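Structural protein VP1 (Trichodysplasia spinulosa-associated polyomavirus, PDB 4U60) forms the pentameric building block of the polyomavirus capsid and engages sialylated glycolipids such as GM1 on the host cell. Local coordinates at the BGC/GAL/NGA/SIA site. Numbering follows the deposited sequence. Chains: chain A/B, Structural protein VP1.

The BGC/GAL/NGA/SIA site. Residues chain A 109, 114, 118-119; chain B 50-53, 57-61. With BGC (beta-D-glucopyranose), chain E; GAL (beta-D-galactopyranose), chain C; NGA (2-acetamido-2-deoxy-beta-D-galactopyranose), chain F; GAL (beta-D-galactopyranose), chain D; SIA (N-acetyl-alpha-neuraminic acid), chain G.
The GM1 oligosaccharide lies in a receptor site shared by two VP1 chains, and its sialic acid, SIA, carries most of the contact: the protein hides 252 of its 306 Å², whereas BGC and the inner GAL (chain C) are not covered at all. Direct hydrogen bonds read the acetamido group and the adjacent 4-hydroxyl of SIA. Its amide N5 points almost straight (176° at H) at the hydroxyl OG1 of B:Thr50, 2.8 Å away; chi1 of 68° sets OG1 between backbone N and carbonyl carbon, and CG2 faces the carboxylate end of the sugar. The acetyl oxygen O10 accepts from the backbone N of B:Lys59 at 3.0 Å, while the hydroxyl O4 donates to the carbonyl O of the same residue nearly along the C=O axis; the B:Lys59 side chain runs off extended. On NGA, the other branch from GAL (chain C), the 6-hydroxyl O6 receives ND2 of B:Asn53 in the amide plane at 2.9 Å. Within the glycan, NGA N2 donates to the SIA carboxylate O1B at 3.1 Å, and SIA O9 to O6 of the partly occupied terminal GAL (chain D), which should stiffen the bound shape. Behind the acetyl group, A:His109 ND1 bonds the syn lone pair of B:Asp58 OD1, tying the chains together.

Water 1 joins the glycerol hydroxyl O8 of SIA to B:Val51 N and A:Arg114 NH2; water 2 links O7 to B:Asn53 N and B:Gln57 O; water 3 connects A:Arg114 NH2 with O6 of GAL (chain D).

CG2 of B:Val51 sits 3.4 Å above the centre of the A:Arg114 guanidinium, with A:Asp118 O off-centre toward the rim of the opposite face, so the group is sandwiched and its tilt restrained. CG2 of B:Thr61 touches SIA C4 at 3.4 Å, and the bent A:Lys119 chain lays CD alongside C4 of GAL (chain D).

The site lies where neighbouring subunits of the pentamer meet, in surface loops between jelly-roll strands, with B:Gln57 closing 3-10 helix 55-57.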
loop_
_atom_site.group_PDB
_atom_site.type_symbol
_atom_site.label_atom_id
_atom_site.label_comp_id
_atom_site.label_asym_id
_atom_site.label_seq_id
_atom_site.Cartn_x
_atom_site.Cartn_y
_atom_site.Cartn_z
ATOM N N HIS A 109 11.111 -25.465 5.827
ATOM C CA HIS A 109 11.418 -26.842 6.246
ATOM C C HIS A 109 12.118 -26.923 7.612
ATOM O O HIS A 109 12.542 -28.010 8.030
ATOM C CB HIS A 109 12.221 -27.584 5.167
ATOM C CG HIS A 109 13.518 -26.927 4.825
ATOM N ND1 HIS A 109 14.636 -26.993 5.635
ATOM C CD2 HIS A 109 13.862 -26.163 3.766
ATOM C CE1 HIS A 109 15.600 -26.265 5.093
ATOM N NE2 HIS A 109 15.163 -25.778 3.947
ATOM N N ARG A 114 3.520 -26.411 11.705
ATOM C CA ARG A 114 3.261 -26.507 10.274
ATOM C C ARG A 114 1.777 -26.380 9.939
ATOM O O ARG A 114 0.909 -26.537 10.794
ATOM C CB ARG A 114 3.902 -27.781 9.696
ATOM C CG ARG A 114 3.348 -29.078 10.162
ATOM C CD ARG A 114 4.218 -30.277 9.709
ATOM N NE ARG A 114 4.333 -30.372 8.247
ATOM C CZ ARG A 114 4.967 -31.346 7.590
ATOM N NH1 ARG A 114 5.014 -31.310 6.268
ATOM N NH2 ARG A 114 5.554 -32.352 8.250
ATOM N N ASP A 118 -0.507 -31.005 9.928
ATOM C CA ASP A 118 0.846 -31.556 9.874
ATOM C C ASP A 118 1.288 -32.071 8.507
ATOM O O ASP A 118 2.199 -32.884 8.420
ATOM C CB ASP A 118 1.039 -32.653 10.941
ATOM C CG ASP A 118 1.292 -32.085 12.322
ATOM O OD1 ASP A 118 1.678 -30.910 12.453
ATOM O OD2 ASP A 118 1.105 -32.846 13.289
ATOM N N LYS A 119 0.648 -31.595 7.438
ATOM C CA LYS A 119 1.019 -31.978 6.098
ATOM C C LYS A 119 1.669 -30.871 5.286
ATOM O O LYS A 119 2.347 -31.166 4.302
ATOM C CB LYS A 119 -0.238 -32.427 5.329
ATOM C CG LYS A 119 -0.937 -33.620 5.934
ATOM C CD LYS A 119 -0.044 -34.830 5.875
ATOM C CE LYS A 119 -0.710 -36.024 6.537
ATOM N NZ LYS A 119 -1.209 -36.963 5.521
ATOM N N THR B 50 8.921 -30.709 3.092
ATOM C CA THR B 50 8.967 -31.514 4.316
ATOM C C THR B 50 9.450 -30.632 5.471
ATOM O O THR B 50 9.989 -29.557 5.241
ATOM C CB THR B 50 9.880 -32.750 4.174
ATOM O OG1 THR B 50 11.261 -32.346 4.064
ATOM C CG2 THR B 50 9.475 -33.595 2.983
ATOM N N VAL B 51 9.228 -31.077 6.706
ATOM C CA VAL B 51 9.522 -30.265 7.896
ATOM C C VAL B 51 10.403 -31.070 8.846
ATOM O O VAL B 51 10.089 -32.221 9.222
ATOM C CB VAL B 51 8.216 -29.811 8.576
ATOM C CG1 VAL B 51 8.459 -29.081 9.900
ATOM C CG2 VAL B 51 7.426 -28.941 7.605
ATOM N N ALA B 52 11.504 -30.450 9.262
ATOM C CA ALA B 52 12.455 -31.075 10.169
ATOM C C ALA B 52 11.811 -31.446 11.509
ATOM O O ALA B 52 10.978 -30.694 12.053
ATOM C CB ALA B 52 13.650 -30.154 10.397
ATOM N N ASN B 53 12.215 -32.589 12.059
ATOM C CA ASN B 53 11.762 -32.978 13.398
ATOM C C ASN B 53 12.476 -32.146 14.469
ATOM O O ASN B 53 11.945 -31.904 15.556
ATOM C CB ASN B 53 11.979 -34.482 13.657
ATOM C CG ASN B 53 10.943 -35.358 12.961
ATOM O OD1 ASN B 53 9.805 -34.930 12.702
ATOM N ND2 ASN B 53 11.321 -36.590 12.667
ATOM N N GLN B 57 18.310 -32.172 12.841
ATOM C CA GLN B 57 17.887 -33.179 11.856
ATOM C C GLN B 57 17.169 -32.498 10.695
ATOM O O GLN B 57 16.079 -32.919 10.296
ATOM C CB GLN B 57 16.912 -34.195 12.478
ATOM C CG GLN B 57 17.429 -35.037 13.616
ATOM C CD GLN B 57 16.296 -35.851 14.222
ATOM O OE1 GLN B 57 15.476 -35.327 14.992
ATOM N NE2 GLN B 57 16.209 -37.120 13.840
ATOM N N ASP B 58 17.742 -31.404 10.192
ATOM C CA ASP B 58 17.092 -30.545 9.210
ATOM C C ASP B 58 17.748 -30.782 7.855
ATOM O O ASP B 58 18.738 -30.157 7.500
ATOM C CB ASP B 58 17.200 -29.075 9.659
ATOM C CG ASP B 58 16.412 -28.101 8.778
ATOM O OD1 ASP B 58 15.883 -28.471 7.694
ATOM O OD2 ASP B 58 16.353 -26.917 9.183
ATOM N N LYS B 59 17.181 -31.734 7.122
ATOM C CA LYS B 59 17.751 -32.233 5.870
ATOM C C LYS B 59 16.692 -32.188 4.768
ATOM O O LYS B 59 15.944 -33.157 4.578
ATOM C CB LYS B 59 18.256 -33.667 6.053
ATOM C CG LYS B 59 18.975 -34.232 4.841
ATOM C CD LYS B 59 19.425 -35.672 5.060
ATOM C CE LYS B 59 20.275 -36.137 3.877
ATOM N NZ LYS B 59 20.853 -37.491 4.033
ATOM N N PRO B 60 16.615 -31.074 4.030
ATOM C CA PRO B 60 15.593 -31.000 2.973
ATOM C C PRO B 60 15.768 -32.099 1.930
ATOM O O PRO B 60 16.898 -32.489 1.600
ATOM C CB PRO B 60 15.787 -29.603 2.355
ATOM C CG PRO B 60 17.103 -29.117 2.875
ATOM C CD PRO B 60 17.387 -29.825 4.152
ATOM N N THR B 61 14.643 -32.635 1.460
ATOM C CA THR B 61 14.681 -33.626 0.396
ATOM C C THR B 61 15.238 -33.011 -0.889
ATOM O O THR B 61 15.229 -31.784 -1.082
ATOM C CB THR B 61 13.289 -34.219 0.100
ATOM O OG1 THR B 61 12.393 -33.188 -0.311
ATOM C CG2 THR B 61 12.719 -34.931 1.316
HETATM C C2 BGC E . 14.862 -46.586 5.659
HETATM C C3 BGC E . 13.862 -45.514 5.236
HETATM C C4 BGC E . 14.584 -44.172 5.176
HETATM C C5 BGC E . 15.767 -44.273 4.222
HETATM C C6 BGC E . 16.503 -42.950 4.046
HETATM C C1 BGC E . 16.066 -46.557 4.716
HETATM O O1 BGC E . 17.034 -47.535 5.125
HETATM O O2 BGC E . 14.263 -47.875 5.593
HETATM O O3 BGC E . 12.746 -45.412 6.132
HETATM O O4 BGC E . 13.636 -43.212 4.706
HETATM O O5 BGC E . 16.659 -45.252 4.759
HETATM O O6 BGC E . 17.148 -42.615 5.276
HETATM C C1 GAL C . 13.595 -42.070 5.576
HETATM C C2 GAL C . 12.780 -41.014 4.841
HETATM C C3 GAL C . 12.605 -39.768 5.699
HETATM C C4 GAL C . 12.106 -40.168 7.079
HETATM C C5 GAL C . 13.043 -41.214 7.674
HETATM C C6 GAL C . 12.670 -41.634 9.090
HETATM O O2 GAL C . 13.441 -40.640 3.660
HETATM O O3 GAL C . 11.658 -38.985 5.004
HETATM O O4 GAL C . 10.832 -40.762 6.942
HETATM O O5 GAL C . 12.995 -42.353 6.823
HETATM O O6 GAL C . 13.739 -42.433 9.577
HETATM C C1 NGA F . 9.850 -39.938 7.559
HETATM C C2 NGA F . 8.515 -40.172 6.897
HETATM C C3 NGA F . 7.496 -39.256 7.558
HETATM C C4 NGA F . 7.461 -39.480 9.066
HETATM C C5 NGA F . 8.875 -39.312 9.625
HETATM C C6 NGA F . 9.007 -39.524 11.134
HETATM C C7 NGA F . 8.151 -40.681 4.519
HETATM C C8 NGA F . 8.410 -40.240 3.102
HETATM N N2 NGA F . 8.661 -39.901 5.472
HETATM O O3 NGA F . 6.204 -39.498 6.982
HETATM O O4 NGA F . 6.948 -40.789 9.341
HETATM O O5 NGA F . 9.775 -40.206 8.953
HETATM O O6 NGA F . 10.319 -39.077 11.525
HETATM O O7 NGA F . 7.509 -41.683 4.775
HETATM C C1 GAL D . 5.595 -38.257 6.574
HETATM C C2 GAL D . 4.393 -38.611 5.709
HETATM C C3 GAL D . 3.631 -37.350 5.309
HETATM C C4 GAL D . 3.324 -36.507 6.544
HETATM C C5 GAL D . 4.607 -36.256 7.349
HETATM C C6 GAL D . 4.383 -35.490 8.647
HETATM O O2 GAL D . 4.861 -39.285 4.560
HETATM O O3 GAL D . 2.450 -37.694 4.599
HETATM O O4 GAL D . 2.338 -37.151 7.334
HETATM O O5 GAL D . 5.219 -37.480 7.693
HETATM O O6 GAL D . 5.636 -35.325 9.302
HETATM C C1 SIA G . 10.660 -37.170 4.092
HETATM C C2 SIA G . 11.829 -37.545 4.983
HETATM C C3 SIA G . 13.187 -37.088 4.423
HETATM C C4 SIA G . 13.470 -35.584 4.611
HETATM C C5 SIA G . 13.056 -35.037 5.979
HETATM C C6 SIA G . 11.663 -35.567 6.345
HETATM C C7 SIA G . 11.159 -35.142 7.723
HETATM C C8 SIA G . 9.824 -35.827 8.047
HETATM C C9 SIA G . 9.154 -35.234 9.276
HETATM C C10 SIA G . 13.750 -32.741 6.668
HETATM C C11 SIA G . 13.576 -31.254 6.425
HETATM N N5 SIA G . 13.034 -33.569 5.901
HETATM O O1A SIA G . 10.801 -37.100 2.846
HETATM O O1B SIA G . 9.537 -37.007 4.637
HETATM O O4 SIA G . 14.867 -35.354 4.326
HETATM O O6 SIA G . 11.647 -37.021 6.307
HETATM O O7 SIA G . 12.159 -35.547 8.677
HETATM O O8 SIA G . 8.898 -35.772 6.941
HETATM O O9 SIA G . 8.056 -36.059 9.703
HETATM O O10 SIA G . 14.545 -33.119 7.523
HETATM O O HOH W 1 7.471 -33.639 6.521
HETATM O O HOH W 2 13.842 -34.432 10.489
HETATM O O HOH W 3 5.743 -33.182 10.913
#